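Local coordinates for protein charybdin (Charybdis maritima, PDB 2B7U) that acts as a plant ribosome-inactivating protein, in which a mixed beta sheet packs against a cluster of helices, at residues 136-141 and 162-167; 78-83 and 156-161. All coordinates share one frame; numbering follows the deposited sequence. Where two conformers were deposited one is given.

Contact 1 (136-141 and 162-167); sequences NALQDA and SQMFCE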
loop_
_atom_site.group_PDB
_atom_site.type_symbol
_atom_site.label_atom_id
_atom_site.label_comp_id
_atom_site.label_asym_id
_atom_site.label_seq_id
_atom_site.Cartn_x
_atom_site.Cartn_y
_atom_site.Cartn_z
ATOM N N ASN A 136 15.071 -7.424 -8.847
ATOM C CA ASN A 136 15.288 -6.993 -10.227
ATOM C C ASN A 136 14.091 -6.199 -10.756
ATOM O O ASN A 136 14.269 -5.197 -11.439
ATOM C CB ASN A 136 15.606 -8.186 -11.131
ATOM C CG ASN A 136 16.996 -8.787 -10.868
ATOM O OD1 ASN A 136 17.195 -9.983 -11.042
ATOM N ND2 ASN A 136 17.950 -7.958 -10.466
ATOM N N ALA A 137 12.869 -6.619 -10.413
ATOM C CA ALA A 137 11.666 -5.900 -10.863
ATOM C C ALA A 137 11.559 -4.525 -10.207
ATOM O O ALA A 137 11.129 -3.553 -10.837
ATOM C CB ALA A 137 10.418 -6.721 -10.607
ATOM N N LEU A 138 11.939 -4.439 -8.941
ATOM C CA LEU A 138 11.924 -3.164 -8.245
ATOM C C LEU A 138 12.969 -2.218 -8.829
ATOM O O LEU A 138 12.722 -1.043 -8.981
ATOM C CB LEU A 138 12.123 -3.387 -6.756
ATOM C CG LEU A 138 11.897 -2.202 -5.840
ATOM C CD1 LEU A 138 10.539 -1.535 -6.087
ATOM C CD2 LEU A 138 12.081 -2.681 -4.402
ATOM N N GLN A 139 14.133 -2.744 -9.190
ATOM C CA GLN A 139 15.150 -1.946 -9.821
ATOM C C GLN A 139 14.635 -1.369 -11.138
ATOM O O GLN A 139 14.784 -0.170 -11.422
ATOM C CB GLN A 139 16.397 -2.799 -10.055
ATOM C CG GLN A 139 17.170 -3.119 -8.781
ATOM C CD GLN A 139 18.309 -4.134 -8.979
ATOM O OE1 GLN A 139 18.980 -4.508 -8.017
ATOM N NE2 GLN A 139 18.518 -4.577 -10.209
ATOM N N ASP A 140 13.998 -2.218 -11.930
ATOM C CA ASP A 140 13.430 -1.781 -13.200
ATOM C C ASP A 140 12.332 -0.736 -13.006
ATOM O O ASP A 140 12.198 0.214 -13.778
ATOM C CB ASP A 140 12.880 -2.983 -13.969
ATOM C CG ASP A 140 13.942 -4.004 -14.301
ATOM O OD1 ASP A 140 15.144 -3.631 -14.384
ATOM O OD2 ASP A 140 13.572 -5.193 -14.471
ATOM N N ALA A 141 11.522 -0.915 -11.974
ATOM C CA ALA A 141 10.467 0.037 -11.688
ATOM C C ALA A 141 11.002 1.409 -11.371
ATOM O O ALA A 141 10.469 2.401 -11.861
ATOM C CB ALA A 141 9.621 -0.447 -10.532
ATOM N N SER A 162 3.381 -0.363 -5.602
ATOM C CA SER A 162 2.193 -0.552 -4.763
ATOM C C SER A 162 2.212 -1.916 -4.081
ATOM O O SER A 162 1.896 -2.010 -2.886
ATOM C CB SER A 162 0.927 -0.386 -5.586
ATOM O OG SER A 162 -0.218 -0.403 -4.738
ATOM N N GLN A 163 2.539 -2.979 -4.815
ATOM C CA GLN A 163 2.549 -4.312 -4.241
ATOM C C GLN A 163 3.646 -4.443 -3.202
ATOM O O GLN A 163 3.417 -4.882 -2.069
ATOM C CB GLN A 163 2.697 -5.371 -5.314
ATOM C CG GLN A 163 1.495 -5.526 -6.211
ATOM C CD GLN A 163 0.352 -6.193 -5.503
ATOM O OE1 GLN A 163 0.558 -6.983 -4.580
ATOM N NE2 GLN A 163 -0.883 -5.857 -5.902
ATOM N N MET A 164 4.853 -4.040 -3.558
ATOM C CA MET A 164 5.975 -4.299 -2.673
ATOM C C MET A 164 6.109 -3.372 -1.489
ATOM O O MET A 164 6.831 -3.698 -0.535
ATOM C CB MET A 164 7.283 -4.335 -3.483
ATOM C CG MET A 164 7.252 -5.398 -4.526
ATOM S SD MET A 164 8.806 -5.606 -5.459
ATOM C CE MET A 164 9.820 -6.445 -4.242
ATOM N N PHE A 165 5.425 -2.230 -1.514
ATOM C CA PHE A 165 5.446 -1.323 -0.359
ATOM C C PHE A 165 4.079 -1.206 0.281
ATOM O O PHE A 165 3.950 -1.475 1.473
ATOM C CB PHE A 165 6.104 -0.008 -0.740
ATOM C CG PHE A 165 7.548 -0.199 -1.068
ATOM C CD1 PHE A 165 8.471 -0.310 -0.047
ATOM C CD2 PHE A 165 7.960 -0.406 -2.359
ATOM C CE1 PHE A 165 9.802 -0.562 -0.299
ATOM C CE2 PHE A 165 9.305 -0.672 -2.635
ATOM C CZ PHE A 165 10.232 -0.743 -1.601
ATOM N N CYS A 166 3.051 -0.917 -0.490
ATOM C CA CYS A 166 1.717 -0.728 0.139
ATOM C C CYS A 166 1.096 -2.057 0.604
ATOM O O CYS A 166 0.710 -2.200 1.777
ATOM C CB CYS A 166 0.788 0.025 -0.755
ATOM S SG CYS A 166 1.516 1.638 -1.247
ATOM N N GLU A 167 1.005 -3.040 -0.282
ATOM C CA GLU A 167 0.388 -4.284 0.119
ATOM C C GLU A 167 1.249 -5.025 1.155
ATOM O O GLU A 167 0.743 -5.644 2.084
ATOM C CB GLU A 167 0.108 -5.173 -1.077
ATOM C CG GLU A 167 -0.692 -4.520 -2.183
ATOM C CD GLU A 167 -2.085 -4.118 -1.799
ATOM O OE1 GLU A 167 -2.544 -4.467 -0.680
ATOM O OE2 GLU A 167 -2.744 -3.422 -2.608
#
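L138 of helix 135-147 meets M164 and F165 of helix 151-170, and no hydrogen bond joins the two segments. The tight part is the end of L138 against the phenyl ring. Its two methyls meet the CE2-CZ edge: CD1 approaches F165 CE2 at 3.8 Å, near the plane of the ring, while L138 CD2, displaced to one side of that plane, sits 3.9 Å from F165 CZ. The two side chains cross at about a right angle. F165 does not aim its CB at the other helix; its chi1 of -66° and the length of the ring bring the CE2-CZ end to L138.

M164 makes the looser half. The backbones come closest here, 8.2 Å between the CA atoms of L138 and M164, yet the side chains touch more lightly than at the ring. M164 sends its CB toward helix 135-147, but SD stays 4.2 Å from L138 CB, and the chain then bends at chi3 (75°). An unbranched, flexible thioether suits this lighter touch. The opposite character appears on the outer side of helix 135-147, where the polar N136 and D140 are exposed to solvent, as expected of an amphipathic helix. Within 162-167 the helix widens into a pi-type turn, with E167 N bonded to S162 O at 2.9 Å.

Around this buried junction, F165 also rests on L60 and L62 of strand 56-64 and L138 on I16, while Y24 of helix 21-35 hydrogen-bonds to the carbonyl oxygen of M164.

Contact 2 (78-83 and 156-161); sequences LVLRGY and RSLIVV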
loop_
_atom_site.group_PDB
_atom_site.type_symbol
_atom_site.label_atom_id
_atom_site.label_comp_id
_atom_site.label_asym_id
_atom_site.label_seq_id
_atom_site.Cartn_x
_atom_site.Cartn_y
_atom_site.Cartn_z
ATOM N N LEU A 78 -3.129 4.220 2.569
ATOM C CA LEU A 78 -1.974 3.670 1.878
ATOM C C LEU A 78 -2.138 3.555 0.358
ATOM O O LEU A 78 -1.454 2.775 -0.300
ATOM C CB LEU A 78 -1.555 2.325 2.501
ATOM C CG LEU A 78 -1.146 2.431 3.964
ATOM C CD1 LEU A 78 -0.638 1.070 4.488
ATOM C CD2 LEU A 78 -0.133 3.510 4.213
ATOM N N VAL A 79 -2.984 4.405 -0.203
ATOM C CA VAL A 79 -3.199 4.442 -1.628
ATOM C C VAL A 79 -2.158 5.369 -2.285
ATOM O O VAL A 79 -1.906 6.490 -1.844
ATOM C CB VAL A 79 -4.623 4.905 -1.955
ATOM C CG1 VAL A 79 -4.813 5.143 -3.427
ATOM C CG2 VAL A 79 -5.642 3.867 -1.484
ATOM N N LEU A 80 -1.556 4.876 -3.351
ATOM C CA LEU A 80 -0.572 5.655 -4.101
ATOM C C LEU A 80 -1.288 6.820 -4.800
ATOM O O LEU A 80 -2.325 6.637 -5.448
ATOM C CB LEU A 80 0.140 4.723 -5.097
ATOM C CG LEU A 80 1.583 5.050 -5.482
ATOM C CD1 LEU A 80 2.328 3.798 -5.897
ATOM C CD2 LEU A 80 1.577 6.077 -6.609
ATOM N N ARG A 81 -0.754 8.035 -4.685
ATOM C CA ARG A 81 -1.390 9.185 -5.327
ATOM C C ARG A 81 -0.595 9.815 -6.465
ATOM O O ARG A 81 -1.173 10.440 -7.372
ATOM C CB ARG A 81 -1.713 10.268 -4.294
ATOM C CG ARG A 81 -2.499 11.495 -4.811
ATOM C CD ARG A 81 -3.720 11.123 -5.596
ATOM N NE ARG A 81 -4.634 10.277 -4.837
ATOM C CZ ARG A 81 -5.496 9.418 -5.383
ATOM N NH1 ARG A 81 -5.597 9.300 -6.704
ATOM N NH2 ARG A 81 -6.280 8.687 -4.613
ATOM N N GLY A 82 0.729 9.697 -6.429
ATOM C CA GLY A 82 1.540 10.300 -7.480
ATOM C C GLY A 82 3.000 9.971 -7.331
ATOM O O GLY A 82 3.393 9.323 -6.385
ATOM N N TYR A 83 3.785 10.400 -8.304
ATOM C CA TYR A 83 5.227 10.184 -8.250
ATOM C C TYR A 83 5.947 11.282 -9.026
ATOM O O TYR A 83 5.358 11.976 -9.869
ATOM C CB TYR A 83 5.601 8.796 -8.757
ATOM C CG TYR A 83 5.547 8.696 -10.253
ATOM C CD1 TYR A 83 6.678 8.895 -11.037
ATOM C CD2 TYR A 83 4.344 8.410 -10.902
ATOM C CE1 TYR A 83 6.604 8.841 -12.429
ATOM C CE2 TYR A 83 4.268 8.345 -12.298
ATOM C CZ TYR A 83 5.407 8.541 -13.043
ATOM O OH TYR A 83 5.340 8.487 -14.421
ATOM N N ARG A 156 2.892 -0.238 -15.014
ATOM C CA ARG A 156 3.473 -1.490 -14.548
ATOM C C ARG A 156 4.364 -1.235 -13.346
ATOM O O ARG A 156 4.349 -1.957 -12.341
ATOM C CB ARG A 156 4.285 -2.171 -15.643
ATOM C CG ARG A 156 4.790 -3.554 -15.229
ATOM C CD ARG A 156 5.666 -4.169 -16.315
ATOM N NE ARG A 156 5.833 -5.610 -16.129
ATOM C CZ ARG A 156 6.615 -6.164 -15.206
ATOM N NH1 ARG A 156 6.699 -7.499 -15.105
ATOM N NH2 ARG A 156 7.315 -5.387 -14.386
ATOM N N SER A 157 5.165 -0.186 -13.448
ATOM C CA SER A 157 6.084 0.145 -12.404
ATOM C C SER A 157 5.359 0.550 -11.116
ATOM O O SER A 157 5.818 0.219 -10.016
ATOM C CB SER A 157 7.005 1.255 -12.875
ATOM O OG SER A 157 7.769 0.818 -13.984
ATOM N N LEU A 158 4.265 1.302 -11.255
ATOM C CA LEU A 158 3.449 1.671 -10.092
ATOM C C LEU A 158 2.785 0.453 -9.431
ATOM O O LEU A 158 2.653 0.414 -8.190
ATOM C CB LEU A 158 2.424 2.745 -10.483
ATOM C CG LEU A 158 3.019 4.128 -10.802
ATOM C CD1 LEU A 158 1.955 5.074 -11.416
ATOM C CD2 LEU A 158 3.663 4.813 -9.572
ATOM N N ILE A 159 2.433 -0.565 -10.225
ATOM C CA ILE A 159 1.946 -1.813 -9.656
ATOM C C ILE A 159 3.031 -2.455 -8.776
ATOM O O ILE A 159 2.764 -2.888 -7.660
ATOM C CB ILE A 159 1.493 -2.811 -10.735
ATOM C CG1 ILE A 159 0.277 -2.265 -11.459
ATOM C CG2 ILE A 159 1.184 -4.147 -10.118
ATOM C CD1 ILE A 159 -0.051 -2.935 -12.737
ATOM N N VAL A 160 4.258 -2.511 -9.292
ATOM C CA VAL A 160 5.330 -3.112 -8.522
ATOM C C VAL A 160 5.552 -2.350 -7.204
ATOM O O VAL A 160 5.655 -2.950 -6.125
ATOM C CB VAL A 160 6.643 -3.180 -9.364
ATOM C CG1 VAL A 160 7.800 -3.580 -8.504
ATOM C CG2 VAL A 160 6.456 -4.159 -10.508
ATOM N N VAL A 161 5.609 -1.021 -7.267
ATOM C CA VAL A 161 5.782 -0.247 -6.052
ATOM C C VAL A 161 4.594 -0.425 -5.086
ATOM O O VAL A 161 4.767 -0.650 -3.876
ATOM C CB VAL A 161 5.991 1.232 -6.379
ATOM C CG1 VAL A 161 5.905 2.071 -5.112
ATOM C CG2 VAL A 161 7.313 1.430 -7.124
#
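L158 reaches from helix 151-170 into the angle between L80 and Y83 of strand 80-84. Its CB leaves the helix toward the strand, and CG follows anti to the carbonyl carbon (chi1 -69°); neither touches the strand closely, and the contact belongs to the two methyls beyond. CD1 lies 4.1 Å from both CD2 and CE2 of the Y83 ring. CD2 is shared more widely: it comes within 3.8 Å of L80 CD2, 4.0 Å of L80 CD1 and 3.9 Å of Y83 CD2, meeting the ring obliquely. A branched aliphatic chain suits this place because one methyl can serve two neighbours while the other serves the ring.

The contact joins the helix to the six-stranded mixed sheet of the ribosome-inactivating fold, whose fourth strand in order is 80-84. Between the two residues that face the helix, R81 and G82 together lie opposite R72 in a classic beta bulge. This extra residue in the strand lets L80 and Y83, three positions apart, both direct their side chains to the same layer. The strand and helix axes approach to 10.7 Å, with 126° between their chain directions.

One turn on from L158, the short, branched V161 touches L80 through CG1 alone, 4.0 Å from L80 CD1, a small apolar contact close to the helix backbone. Y83 has CG between its backbone N and carbonyl carbon (chi1 76°), a setting that brings CD2 and CE2 of the ring to the methyls of L158; the ring is further packed by T69 and V71 of strand 67-74 and by L145 of helix 135-147.

Helix 151-170 carries half of each contact: 156-161 passes without a break into 162-167, so contact 2 uses the earlier turns against the sheet and contact 1 the later ones against helix 135-147. Their centres lie about 9 Å apart. The shortest approach between them is C166 SG to L78 O at 3.3 Å, a packing contact that joins the later turns to the strand side. Helix 135-147 also meets the earlier turns, with A141 CA 3.6 Å from S157 OG and A137 O 4.1 Å from V160 CG1. The small side chains of A137 and A141 are consistent with this close approach. Both contacts are buried, and helix 151-170 lies between the strand and the other helix.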